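Local coordinates for protein purine nucleoside phosphorylase (Schistosoma mansoni, PDB 6BI9) that catalyses the reversible phosphorolysis of purine nucleosides such as inosine and guanosine, giving the free purine base and ribose 1-phosphate, at residues L114-A119 and M275-I280. Sequence-based numbering, arbitrary orientation.
Sequences LITNLA and MWFKEI. With DS7 (1,2,5-trimethyl-1H-pyrrole-3-carboxylic acid), chain G.
Phe277 packs against Leu114 and Thr116 in a buried, apolar helix-on-sheet contact, where the C-terminal helix 259-283 covers the central strand 112-121. The two short segments run nearly antiparallel, at 168°, with their axes 11.1 Å apart at closest approach. Side chains bridge this distance, and Phe277 contributes the largest share of the buried surface. Leu114 and Thr116, two residues apart on the strand, both direct CB toward the helix. The methyl CG2 of Thr116 meets the outer end of the ring obliquely, 3.4 Å from Phe277 CZ. Leu114 offers CB to the same ring, 3.8 Å from Phe277 CE2. The ring therefore bridges the two strand residues. A lighter touch extends the contact past the ring: Leu114 CD1 lies 4.3 Å from Ile280 CG2, one helical turn after Phe277. The CB of Ile115, between Leu114 and Thr116, points away from the helix.

The two branches of Thr116 have different partners. With chi1 at 62°, its methyl lies anti to the carbonyl carbon and faces the ring, while OG1 takes the position between the backbone N and the carbonyl carbon. This hydroxyl is hydrogen-bonded to Gly34 N and to OH of the modified residue CME at position 33, so the buried polar group is satisfied. Farther along the strand, Leu118 O comes within 3.6 Å of methyl C of the bound trimethylpyrrole carboxylic acid. The helix thus packs on one end of the segment, and the ligand lies beside the other.

In the alpha/beta fold of the phosphorylase superfamily, strand 112-121 runs parallel to both 29-31 and 236-246. Phe277 also touches Val240 of strand 236-246. On the helix, Ile280 reaches Ala176 and Ile179 of the adjacent helix 170-182, and Trp276 NE1 is hydrogen-bonded to Ala176 O.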
loop_
_atom_site.group_PDB
_atom_site.type_symbol
_atom_site.label_atom_id
_atom_site.label_comp_id
_atom_site.label_asym_id
_atom_site.label_seq_id
_atom_site.Cartn_x
_atom_site.Cartn_y
_atom_site.Cartn_z
ATOM N N LEU A 114 16.049 18.982 11.250
ATOM C CA LEU A 114 17.140 18.007 11.185
ATOM C C LEU A 114 16.635 16.676 11.735
ATOM O O LEU A 114 16.047 16.630 12.824
ATOM C CB LEU A 114 18.366 18.494 11.993
ATOM C CG LEU A 114 18.839 19.928 11.734
ATOM C CD1 LEU A 114 20.025 20.251 12.699
ATOM C CD2 LEU A 114 19.295 20.132 10.295
ATOM N N ILE A 115 16.837 15.591 10.978
ATOM C CA ILE A 115 16.278 14.277 11.311
ATOM C C ILE A 115 17.349 13.188 11.233
ATOM O O ILE A 115 18.109 13.142 10.265
ATOM C CB ILE A 115 15.122 13.907 10.369
ATOM C CG1 ILE A 115 14.077 14.992 10.305
ATOM C CG2 ILE A 115 14.446 12.628 10.870
ATOM C CD1 ILE A 115 13.010 14.732 9.200
ATOM N N THR A 116 17.412 12.313 12.252
ATOM C CA THR A 116 18.226 11.092 12.170
ATOM C C THR A 116 17.369 9.833 12.331
ATOM O O THR A 116 16.303 9.852 12.973
ATOM C CB THR A 116 19.365 11.063 13.221
ATOM O OG1 THR A 116 18.815 11.073 14.549
ATOM C CG2 THR A 116 20.325 12.247 13.064
ATOM N N ASN A 117 17.843 8.721 11.738
ATOM C CA ASN A 117 17.194 7.423 11.893
ATOM C C ASN A 117 18.219 6.298 11.786
ATOM O O ASN A 117 19.384 6.515 11.434
ATOM C CB ASN A 117 16.074 7.210 10.844
ATOM C CG ASN A 117 16.590 7.215 9.399
ATOM O OD1 ASN A 117 17.423 6.414 9.019
ATOM N ND2 ASN A 117 16.043 8.106 8.574
ATOM N N LEU A 118 17.768 5.096 12.162
ATOM C CA LEU A 118 18.483 3.848 11.905
ATOM C C LEU A 118 17.890 3.120 10.697
ATOM O O LEU A 118 16.665 3.055 10.525
ATOM C CB LEU A 118 18.435 2.961 13.147
ATOM C CG LEU A 118 19.312 3.503 14.295
ATOM C CD1 LEU A 118 18.671 3.225 15.633
ATOM C CD2 LEU A 118 20.651 2.859 14.202
ATOM N N ALA A 119 18.754 2.537 9.867
ATOM C CA ALA A 119 18.318 1.942 8.609
ATOM C C ALA A 119 19.163 0.736 8.225
ATOM O O ALA A 119 20.280 0.557 8.719
ATOM C CB ALA A 119 18.387 2.971 7.478
ATOM N N MET A 275 28.164 15.093 18.399
ATOM C CA MET A 275 29.108 16.174 18.116
ATOM C C MET A 275 28.846 16.765 16.731
ATOM O O MET A 275 28.822 17.987 16.566
ATOM C CB MET A 275 30.531 15.657 18.232
ATOM C CG MET A 275 31.570 16.744 18.123
ATOM S SD MET A 275 33.051 16.099 17.361
ATOM C CE MET A 275 32.397 15.795 15.707
ATOM N N TRP A 276 28.601 15.903 15.745
ATOM C CA TRP A 276 28.325 16.344 14.374
ATOM C C TRP A 276 27.123 17.286 14.317
ATOM O O TRP A 276 27.194 18.370 13.724
ATOM C CB TRP A 276 28.067 15.111 13.512
ATOM C CG TRP A 276 28.104 15.296 12.016
ATOM C CD1 TRP A 276 28.543 16.375 11.318
ATOM C CD2 TRP A 276 27.704 14.319 11.049
ATOM N NE1 TRP A 276 28.446 16.129 9.959
ATOM C CE2 TRP A 276 27.919 14.871 9.779
ATOM C CE3 TRP A 276 27.170 13.029 11.142
ATOM C CZ2 TRP A 276 27.636 14.168 8.604
ATOM C CZ3 TRP A 276 26.863 12.340 9.968
ATOM C CH2 TRP A 276 27.107 12.903 8.731
ATOM N N PHE A 277 25.997 16.877 14.905
ATOM C CA PHE A 277 24.773 17.661 14.773
ATOM C C PHE A 277 24.851 18.949 15.586
ATOM O O PHE A 277 24.248 19.956 15.193
ATOM C CB PHE A 277 23.535 16.823 15.156
ATOM C CG PHE A 277 22.876 16.154 13.955
ATOM C CD1 PHE A 277 23.615 15.327 13.124
ATOM C CD2 PHE A 277 21.565 16.410 13.631
ATOM C CE1 PHE A 277 23.031 14.753 11.985
ATOM C CE2 PHE A 277 20.980 15.818 12.511
ATOM C CZ PHE A 277 21.723 15.009 11.690
ATOM N N LYS A 278 25.601 18.953 16.698
ATOM C CA LYS A 278 25.796 20.201 17.438
ATOM C C LYS A 278 26.509 21.225 16.562
ATOM O O LYS A 278 26.139 22.408 16.540
ATOM C CB LYS A 278 26.580 19.958 18.734
ATOM C CG LYS A 278 26.918 21.224 19.533
ATOM C CD LYS A 278 27.486 20.888 20.918
ATOM C CE LYS A 278 27.899 22.129 21.680
ATOM N NZ LYS A 278 28.560 21.760 22.965
ATOM N N GLU A 279 27.506 20.778 15.793
ATOM C CA GLU A 279 28.235 21.711 14.932
ATOM C C GLU A 279 27.380 22.153 13.746
ATOM O O GLU A 279 27.470 23.312 13.316
ATOM C CB GLU A 279 29.535 21.075 14.451
ATOM C CG GLU A 279 30.401 21.970 13.561
ATOM C CD GLU A 279 31.006 23.148 14.308
ATOM O OE1 GLU A 279 30.773 23.268 15.523
ATOM O OE2 GLU A 279 31.717 23.962 13.677
ATOM N N ILE A 280 26.557 21.246 13.195
ATOM C CA ILE A 280 25.658 21.620 12.095
ATOM C C ILE A 280 24.702 22.714 12.556
ATOM O O ILE A 280 24.510 23.718 11.868
ATOM C CB ILE A 280 24.875 20.396 11.572
ATOM C CG1 ILE A 280 25.816 19.403 10.874
ATOM C CG2 ILE A 280 23.729 20.848 10.592
ATOM C CD1 ILE A 280 25.173 18.053 10.551
HETATM C C7 DS7 G . 18.149 -2.905 9.701
HETATM C C4 DS7 G . 13.532 -1.769 7.520
HETATM C C5 DS7 G . 15.971 -2.658 8.365
HETATM C C6 DS7 G . 16.300 -3.837 7.470
HETATM C C3 DS7 G . 14.836 -1.788 8.385
HETATM C C2 DS7 G . 15.071 -0.882 9.463
HETATM C C1 DS7 G . 16.311 -1.192 10.053
HETATM O O DS7 G . 13.137 -2.712 6.829
HETATM O O1 DS7 G . 12.754 -0.800 7.545
HETATM N N DS7 G . 16.863 -2.295 9.384
HETATM C C DS7 G . 17.009 -0.505 11.220
#